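Local structure of sugar-binding transport ATP-binding protein (Pyrococcus horikoshii, 1V43) at residues V12-L17 with G66-G71; L32-G37 with T194-T199. The protein probably hydrolyses ATP to drive sugar uptake, as the nucleotide-binding subunit of an archaeal ABC transporter. All blocks are in the same frame, centred on the assembly; numbering follows the deposited sequence.

Contact 1 (V12-L17 with G66-G71); sequences VKLENL and GRIYFG
Val-12 to Glu-15 and Arg-67 to Phe-70 pair as neighbouring antiparallel strands in the four-stranded sheet of the ATP-binding cassette. Two hydrogen-bonded pairs, Lys-13 with Tyr-69 and Glu-15 with Arg-67, supply four backbone bonds; the straightest runs from Glu-15 N to Arg-67 O (2.7 Å, 173° at the hydrogen).

On the face carrying Val-12, Leu-14, Ile-68 and Phe-70, side chains lie in register. Both methyls of Val-12 sit beside the CD2-CE2 bond of the Phe-70 ring, CG2 coming to 3.8 Å from CD2. Leu-14 CD2 reaches Ile-68 CG2 (3.9 Å), and Leu-17 leans obliquely against CG1 of the same isoleucine. Helix 50-58 covers this layer through Thr-53, Met-56 and Ile-57.

The other face of this strand pair is polar. The carboxylate of Glu-15 stands at the edge of the Tyr-69 ring, its plane 85° from that of the ring and OE1 3.7 Å from CE1. A water links OE1 to Arg-67 NE, while Arg-67 NH1 forms a salt bridge with Asp-74. Lys-13, bent at its last torsion (chi4 61°), puts NZ where two waters bridge it to Gly-71 O, besides its salt bridge to Glu-11.

The strand pair belongs to the antiparallel beta subdomain of ABC ATPases, packed here on the helix that follows the P-loop.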
ATOM      1  N   VAL A  12       1.016   8.258 -31.289  1.00 22.32           N
ATOM      2  CA  VAL A  12       2.299   8.876 -30.981  1.00 23.74           C
ATOM      3  C   VAL A  12       3.451   7.885 -31.155  1.00 23.49           C
ATOM      4  O   VAL A  12       3.437   6.786 -30.585  1.00 22.95           O
ATOM      5  CB  VAL A  12       2.329   9.413 -29.527  1.00 24.35           C
ATOM      6  CG1 VAL A  12       3.711   9.969 -29.204  1.00 20.93           C
ATOM      7  CG2 VAL A  12       1.299  10.505 -29.366  1.00 22.80           C
ATOM      8  N   LYS A  13       4.443   8.277 -31.947  1.00 24.62           N
ATOM      9  CA  LYS A  13       5.611   7.423 -32.191  1.00 24.56           C
ATOM     10  C   LYS A  13       6.874   8.042 -31.634  1.00 28.61           C
ATOM     11  O   LYS A  13       7.168   9.207 -31.893  1.00 26.44           O
ATOM     12  CB  LYS A  13       5.864   7.223 -33.686  1.00 24.41           C
ATOM     13  CG  LYS A  13       4.834   6.479 -34.495  1.00 26.90           C
ATOM     14  CD  LYS A  13       5.317   6.475 -35.941  1.00 34.01           C
ATOM     15  CE  LYS A  13       4.261   6.011 -36.920  1.00 21.01           C
ATOM     16  NZ  LYS A  13       3.091   6.910 -36.889  1.00 27.79           N
ATOM     17  N   LEU A  14       7.626   7.265 -30.870  1.00 25.23           N
ATOM     18  CA  LEU A  14       8.897   7.750 -30.357  1.00 27.58           C
ATOM     19  C   LEU A  14       9.914   6.877 -31.113  1.00 27.05           C
ATOM     20  O   LEU A  14       9.880   5.656 -31.000  1.00 25.71           O
ATOM     21  CB  LEU A  14       8.983   7.533 -28.841  1.00 25.73           C
ATOM     22  CG  LEU A  14       7.852   8.093 -27.949  1.00 22.82           C
ATOM     23  CD1 LEU A  14       8.209   7.813 -26.479  1.00 21.97           C
ATOM     24  CD2 LEU A  14       7.674   9.592 -28.161  1.00 14.53           C
ATOM     25  N   GLU A  15      10.797   7.495 -31.896  1.00 28.05           N
ATOM     26  CA  GLU A  15      11.769   6.718 -32.683  1.00 32.77           C
ATOM     27  C   GLU A  15      13.185   6.897 -32.240  1.00 32.11           C
ATOM     28  O   GLU A  15      13.702   8.013 -32.262  1.00 33.92           O
ATOM     29  CB  GLU A  15      11.756   7.098 -34.159  1.00 39.21           C
ATOM     30  CG  GLU A  15      10.453   7.003 -34.884  1.00 41.87           C
ATOM     31  CD  GLU A  15      10.672   6.920 -36.391  1.00 46.90           C
ATOM     32  OE1 GLU A  15      11.579   7.609 -36.923  1.00 39.45           O
ATOM     33  OE2 GLU A  15       9.930   6.165 -37.039  1.00 41.77           O
ATOM     34  N   ASN A  16      13.821   5.790 -31.872  1.00 40.77           N
ATOM     35  CA  ASN A  16      15.210   5.804 -31.432  1.00 36.31           C
ATOM     36  C   ASN A  16      15.485   7.036 -30.598  1.00 35.82           C
ATOM     37  O   ASN A  16      16.471   7.738 -30.818  1.00 40.31           O
ATOM     38  CB  ASN A  16      16.147   5.778 -32.645  1.00 46.39           C
ATOM     39  CG  ASN A  16      17.603   5.568 -32.252  1.00 58.17           C
ATOM     40  OD1 ASN A  16      18.259   6.462 -31.696  1.00 57.57           O
ATOM     41  ND2 ASN A  16      18.110   4.373 -32.523  1.00 54.72           N
ATOM     42  N   LEU A  17      14.595   7.303 -29.647  1.00 38.46           N
ATOM     43  CA  LEU A  17      14.719   8.458 -28.766  1.00 33.64           C
ATOM     44  C   LEU A  17      15.784   8.226 -27.710  1.00 31.79           C
ATOM     45  O   LEU A  17      15.730   7.248 -26.956  1.00 30.28           O
ATOM     46  CB  LEU A  17      13.398   8.738 -28.037  1.00 32.61           C
ATOM     47  CG  LEU A  17      12.531   9.968 -28.299  1.00 37.97           C
ATOM     48  CD1 LEU A  17      11.719  10.256 -27.031  1.00 27.45           C
ATOM     49  CD2 LEU A  17      13.373  11.170 -28.666  1.00 23.19           C
ATOM     50  N   GLY A  66      16.960  10.893 -32.227  1.00 31.28           N
ATOM     51  CA  GLY A  66      15.621  10.371 -32.388  1.00 28.14           C
ATOM     52  C   GLY A  66      14.578  11.372 -32.839  1.00 33.03           C
ATOM     53  O   GLY A  66      14.835  12.571 -32.978  1.00 32.43           O
ATOM     54  N   ARG A  67      13.370  10.860 -33.020  1.00 29.92           N
ATOM     55  CA  ARG A  67      12.264  11.653 -33.516  1.00 29.94           C
ATOM     56  C   ARG A  67      10.975  11.327 -32.757  1.00 32.77           C
ATOM     57  O   ARG A  67      10.803  10.208 -32.266  1.00 31.60           O
ATOM     58  CB  ARG A  67      12.099  11.299 -34.984  1.00 33.29           C
ATOM     59  CG  ARG A  67      11.571  12.361 -35.879  1.00 38.88           C
ATOM     60  CD  ARG A  67      11.581  11.821 -37.300  1.00 41.85           C
ATOM     61  NE  ARG A  67      12.940  11.631 -37.790  1.00 44.01           N
ATOM     62  CZ  ARG A  67      13.715  12.626 -38.204  1.00 47.88           C
ATOM     63  NH1 ARG A  67      13.254  13.865 -38.181  1.00 49.43           N
ATOM     64  NH2 ARG A  67      14.945  12.389 -38.643  1.00 50.75           N
ATOM     65  N   ILE A  68      10.079  12.304 -32.672  1.00 29.69           N
ATOM     66  CA  ILE A  68       8.783  12.132 -32.011  1.00 28.22           C
ATOM     67  C   ILE A  68       7.692  12.554 -32.995  1.00 28.67           C
ATOM     68  O   ILE A  68       7.679  13.698 -33.457  1.00 27.50           O
ATOM     69  CB  ILE A  68       8.657  13.025 -30.749  1.00 25.52           C
ATOM     70  CG1 ILE A  68       9.723  12.649 -29.721  1.00 23.26           C
ATOM     71  CG2 ILE A  68       7.271  12.886 -30.157  1.00 29.35           C
ATOM     72  CD1 ILE A  68       9.832  13.656 -28.562  1.00 20.19           C
ATOM     73  N   TYR A  69       6.790  11.638 -33.331  1.00 24.77           N
ATOM     74  CA  TYR A  69       5.700  11.964 -34.245  1.00 22.60           C
ATOM     75  C   TYR A  69       4.352  11.970 -33.514  1.00 23.29           C
ATOM     76  O   TYR A  69       4.166  11.238 -32.551  1.00 25.02           O
ATOM     77  CB  TYR A  69       5.589  10.939 -35.385  1.00 24.01           C
ATOM     78  CG  TYR A  69       6.680  10.929 -36.435  1.00 25.35           C
ATOM     79  CD1 TYR A  69       7.747  10.028 -36.357  1.00 28.66           C
ATOM     80  CD2 TYR A  69       6.617  11.781 -37.538  1.00 21.60           C
ATOM     81  CE1 TYR A  69       8.715   9.971 -37.346  1.00 28.17           C
ATOM     82  CE2 TYR A  69       7.584  11.736 -38.539  1.00 33.18           C
ATOM     83  CZ  TYR A  69       8.626  10.829 -38.438  1.00 31.48           C
ATOM     84  OH  TYR A  69       9.576  10.779 -39.431  1.00 40.67           O
ATOM     85  N   PHE A  70       3.449  12.835 -33.968  1.00 24.11           N
ATOM     86  CA  PHE A  70       2.064  12.920 -33.486  1.00 26.57           C
ATOM     87  C   PHE A  70       1.379  12.761 -34.830  1.00 28.56           C
ATOM     88  O   PHE A  70       1.506  13.636 -35.675  1.00 25.85           O
ATOM     89  CB  PHE A  70       1.713  14.301 -32.921  1.00 21.91           C
ATOM     90  CG  PHE A  70       2.153  14.515 -31.500  1.00 22.31           C
ATOM     91  CD1 PHE A  70       1.742  15.654 -30.805  1.00 19.01           C
ATOM     92  CD2 PHE A  70       2.991  13.591 -30.856  1.00 19.22           C
ATOM     93  CE1 PHE A  70       2.157  15.875 -29.495  1.00 17.34           C
ATOM     94  CE2 PHE A  70       3.413  13.802 -29.545  1.00 16.82           C
ATOM     95  CZ  PHE A  70       2.995  14.944 -28.861  1.00 17.15           C
ATOM     96  N   GLY A  71       0.676  11.657 -35.041  1.00 28.21           N
ATOM     97  CA  GLY A  71       0.075  11.447 -36.340  1.00 32.60           C
ATOM     98  C   GLY A  71       1.244  11.376 -37.313  1.00 32.97           C
ATOM     99  O   GLY A  71       2.242  10.731 -37.017  1.00 32.01           O
TER
HETATM  100  O   HOH W   1       2.525   8.846 -34.876  1.00 25.11           O
HETATM  101  O   HOH W   2       4.197   8.806 -38.844  1.00 36.70           O
HETATM  102  O   HOH W   3      14.247   8.992 -36.952  1.00 31.04           O

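Contact 2 (L32-G37 with T194-T199); sequences LTIKDG and TTIYVT
Thr-194, in segment 194-199 of the central sheet, meets the turn that leaves strand 24-34, and Ile-196 extends the contact inward to Ile-34. The two segments are not paired as strands; the contact rests on one polar link and two apolar ones.

The polar link is a hydrogen bond from Gly-37 N to Thr-194 OG1, short (2.7 Å) and nearly straight at 167°. OG1 lies anti to the carbonyl carbon of its own residue (chi1 -58°), which turns the hydroxyl to the amide of the turn. The same oxygen is hydrogen-bonded to Val-10 O, so this buried hydroxyl ties together the turn and the chain leading into strand 12-21. Asp-36 CA passes 3.5 Å from OG1, bringing the backbone of the turn close against the threonine. Gly-37 itself has a positive phi (79°), a conformation that suits glycine, and its carbonyl accepts a hydrogen bond from Lys-192.

The apolar links both involve Ile-34, whose side chain leaves the backbone toward strand 194-199. Its branches divide the work. CG2 touches Thr-194 CG2 at 3.7 Å, the two side chains meeting at a slant. CD1 meets Ile-196 CD1 at 3.4 Å, tighter than usual for two methyls, where the isoleucines cross at about a right angle. Leu-40 of strand 39-43 also packs on Ile-34, while Leu-42, Leu-164, Leu-54 and Ile-57 surround Ile-196.

This is the junction of two sheets in an ABC ATPase: the end of strand 24-34 and the turn after it rest on a parallel strand of the central sheet, just before strand 39-43, which runs into the Walker A P-loop.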
ATOM      1  N   LEU A  32       8.879   3.345 -29.284  1.00 27.79           N
ATOM      2  CA  LEU A  32       7.533   3.129 -28.792  1.00 26.82           C
ATOM      3  C   LEU A  32       6.461   3.669 -29.721  1.00 27.25           C
ATOM      4  O   LEU A  32       6.559   4.796 -30.198  1.00 31.31           O
ATOM      5  CB  LEU A  32       7.384   3.843 -27.447  1.00 33.33           C
ATOM      6  CG  LEU A  32       6.945   3.103 -26.196  1.00 35.00           C
ATOM      7  CD1 LEU A  32       6.753   4.099 -25.050  1.00 32.82           C
ATOM      8  CD2 LEU A  32       5.660   2.361 -26.490  1.00 40.94           C
ATOM      9  N   THR A  33       5.435   2.866 -29.955  1.00 26.83           N
ATOM     10  CA  THR A  33       4.308   3.297 -30.765  1.00 31.89           C
ATOM     11  C   THR A  33       3.083   3.304 -29.850  1.00 31.76           C
ATOM     12  O   THR A  33       2.531   2.255 -29.523  1.00 40.66           O
ATOM     13  CB  THR A  33       4.068   2.363 -31.960  1.00 27.41           C
ATOM     14  OG1 THR A  33       5.223   2.365 -32.803  1.00 32.71           O
ATOM     15  CG2 THR A  33       2.889   2.835 -32.766  1.00 29.94           C
ATOM     16  N   ILE A  34       2.695   4.501 -29.416  1.00 29.47           N
ATOM     17  CA  ILE A  34       1.550   4.709 -28.536  1.00 26.28           C
ATOM     18  C   ILE A  34       0.282   4.829 -29.373  1.00 23.78           C
ATOM     19  O   ILE A  34       0.111   5.794 -30.105  1.00 28.79           O
ATOM     20  CB  ILE A  34       1.783   5.971 -27.694  1.00 22.80           C
ATOM     21  CG1 ILE A  34       3.053   5.754 -26.860  1.00 22.64           C
ATOM     22  CG2 ILE A  34       0.620   6.210 -26.764  1.00 18.12           C
ATOM     23  CD1 ILE A  34       3.682   6.986 -26.350  1.00 21.43           C
ATOM     24  N   LYS A  35      -0.615   3.850 -29.253  1.00 23.95           N
ATOM     25  CA  LYS A  35      -1.831   3.839 -30.066  1.00 24.60           C
ATOM     26  C   LYS A  35      -2.795   4.995 -29.842  1.00 29.00           C
ATOM     27  O   LYS A  35      -2.950   5.493 -28.721  1.00 27.44           O
ATOM     28  CB  LYS A  35      -2.543   2.482 -29.926  1.00 34.69           C
ATOM     29  CG  LYS A  35      -1.620   1.298 -30.307  1.00 36.83           C
ATOM     30  CD  LYS A  35      -2.293  -0.067 -30.205  1.00 44.22           C
ATOM     31  CE  LYS A  35      -1.255  -1.198 -30.311  1.00 29.36           C
ATOM     32  NZ  LYS A  35      -1.880  -2.555 -30.260  1.00 52.24           N
ATOM     33  N   ASP A  36      -3.414   5.446 -30.931  1.00 22.20           N
ATOM     34  CA  ASP A  36      -4.361   6.546 -30.859  1.00 30.24           C
ATOM     35  C   ASP A  36      -5.471   6.203 -29.873  1.00 25.92           C
ATOM     36  O   ASP A  36      -6.097   5.159 -29.965  1.00 21.03           O
ATOM     37  CB  ASP A  36      -4.967   6.851 -32.239  1.00 33.22           C
ATOM     38  CG  ASP A  36      -5.719   5.668 -32.824  1.00 45.46           C
ATOM     39  OD1 ASP A  36      -5.078   4.625 -33.089  1.00 50.84           O
ATOM     40  OD2 ASP A  36      -6.950   5.778 -33.015  1.00 53.05           O
ATOM     41  N   GLY A  37      -5.681   7.092 -28.915  1.00 25.25           N
ATOM     42  CA  GLY A  37      -6.715   6.882 -27.933  1.00 17.88           C
ATOM     43  C   GLY A  37      -6.413   5.937 -26.792  1.00 18.79           C
ATOM     44  O   GLY A  37      -7.309   5.681 -25.995  1.00 20.37           O
ATOM     45  N   THR A 194      -5.453  10.243 -26.497  1.00 22.24           N
ATOM     46  CA  THR A 194      -4.208   9.499 -26.248  1.00 18.77           C
ATOM     47  C   THR A 194      -3.574  10.080 -24.993  1.00 17.18           C
ATOM     48  O   THR A 194      -3.341  11.273 -24.914  1.00 19.25           O
ATOM     49  CB  THR A 194      -3.242   9.622 -27.439  1.00 19.47           C
ATOM     50  OG1 THR A 194      -3.888   9.132 -28.617  1.00 22.38           O
ATOM     51  CG2 THR A 194      -1.986   8.822 -27.193  1.00 15.89           C
ATOM     52  N   THR A 195      -3.298   9.231 -24.013  1.00 19.92           N
ATOM     53  CA  THR A 195      -2.767   9.685 -22.735  1.00 17.69           C
ATOM     54  C   THR A 195      -1.519   8.910 -22.361  1.00 21.95           C
ATOM     55  O   THR A 195      -1.511   7.682 -22.412  1.00 20.98           O
ATOM     56  CB  THR A 195      -3.857   9.486 -21.598  1.00 21.07           C
ATOM     57  OG1 THR A 195      -5.048  10.189 -21.952  1.00 22.31           O
ATOM     58  CG2 THR A 195      -3.376  10.005 -20.247  1.00 21.17           C
ATOM     59  N   ILE A 196      -0.471   9.645 -21.992  1.00 25.37           N
ATOM     60  CA  ILE A 196       0.800   9.074 -21.573  1.00 22.25           C
ATOM     61  C   ILE A 196       0.911   9.492 -20.108  1.00 25.13           C
ATOM     62  O   ILE A 196       0.975  10.678 -19.768  1.00 25.03           O
ATOM     63  CB  ILE A 196       1.953   9.607 -22.458  1.00 25.33           C
ATOM     64  CG1 ILE A 196       1.625   9.286 -23.927  1.00 25.12           C
ATOM     65  CG2 ILE A 196       3.285   8.953 -22.049  1.00 18.62           C
ATOM     66  CD1 ILE A 196       2.571   9.847 -24.944  1.00 30.21           C
ATOM     67  N   TYR A 197       0.899   8.487 -19.245  1.00 19.62           N
ATOM     68  CA  TYR A 197       0.869   8.678 -17.799  1.00 23.53           C
ATOM     69  C   TYR A 197       2.092   8.112 -17.093  1.00 23.93           C
ATOM     70  O   TYR A 197       2.382   6.922 -17.195  1.00 20.63           O
ATOM     71  CB  TYR A 197      -0.393   7.986 -17.282  1.00 22.24           C
ATOM     72  CG  TYR A 197      -0.852   8.323 -15.888  1.00 23.51           C
ATOM     73  CD1 TYR A 197      -1.940   9.184 -15.679  1.00 27.53           C
ATOM     74  CD2 TYR A 197      -0.275   7.712 -14.777  1.00 31.98           C
ATOM     75  CE1 TYR A 197      -2.444   9.415 -14.396  1.00 22.85           C
ATOM     76  CE2 TYR A 197      -0.774   7.933 -13.490  1.00 30.06           C
ATOM     77  CZ  TYR A 197      -1.857   8.783 -13.315  1.00 27.24           C
ATOM     78  OH  TYR A 197      -2.354   8.969 -12.059  1.00 26.54           O
ATOM     79  N   VAL A 198       2.791   8.975 -16.362  1.00 22.84           N
ATOM     80  CA  VAL A 198       3.989   8.579 -15.639  1.00 24.75           C
ATOM     81  C   VAL A 198       3.760   8.329 -14.146  1.00 27.55           C
ATOM     82  O   VAL A 198       3.224   9.189 -13.441  1.00 23.66           O
ATOM     83  CB  VAL A 198       5.072   9.662 -15.760  1.00 23.80           C
ATOM     84  CG1 VAL A 198       6.187   9.390 -14.745  1.00 22.27           C
ATOM     85  CG2 VAL A 198       5.618   9.699 -17.180  1.00 26.27           C
ATOM     86  N   THR A 199       4.168   7.155 -13.671  1.00 25.51           N
ATOM     87  CA  THR A 199       4.055   6.817 -12.253  1.00 25.08           C
ATOM     88  C   THR A 199       5.059   5.748 -11.846  1.00 30.53           C
ATOM     89  O   THR A 199       5.475   4.932 -12.664  1.00 29.82           O
ATOM     90  CB  THR A 199       2.642   6.307 -11.857  1.00 32.86           C
ATOM     91  OG1 THR A 199       2.608   6.101 -10.442  1.00 25.60           O
ATOM     92  CG2 THR A 199       2.307   4.967 -12.544  1.00 22.51           C
TER

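Overall arrangement
The centres of contacts 1 and 2 lie about 12 Å apart, within the ABC transporter range. Along the chain the segments alternate: 12-17, 32-37, 66-71, then 194-199. Strands 12-21 and 24-34 are neighbours in the antiparallel sheet, probably hydrogen-bonded from Ile-34 N to Val-12 O and from Leu-14 N to Leu-32 O. Contact 1 lies within that sheet, whereas contact 2 carries it over to the mixed central sheet. Helix 50-58 packs against both. The side chain of Ile-196 lies about 8 Å from that of Lys-50 and that of Leu-17 about 8 Å from that of Thr-52, both ATP-binding residues, so the contacts flank the nucleotide site without forming it.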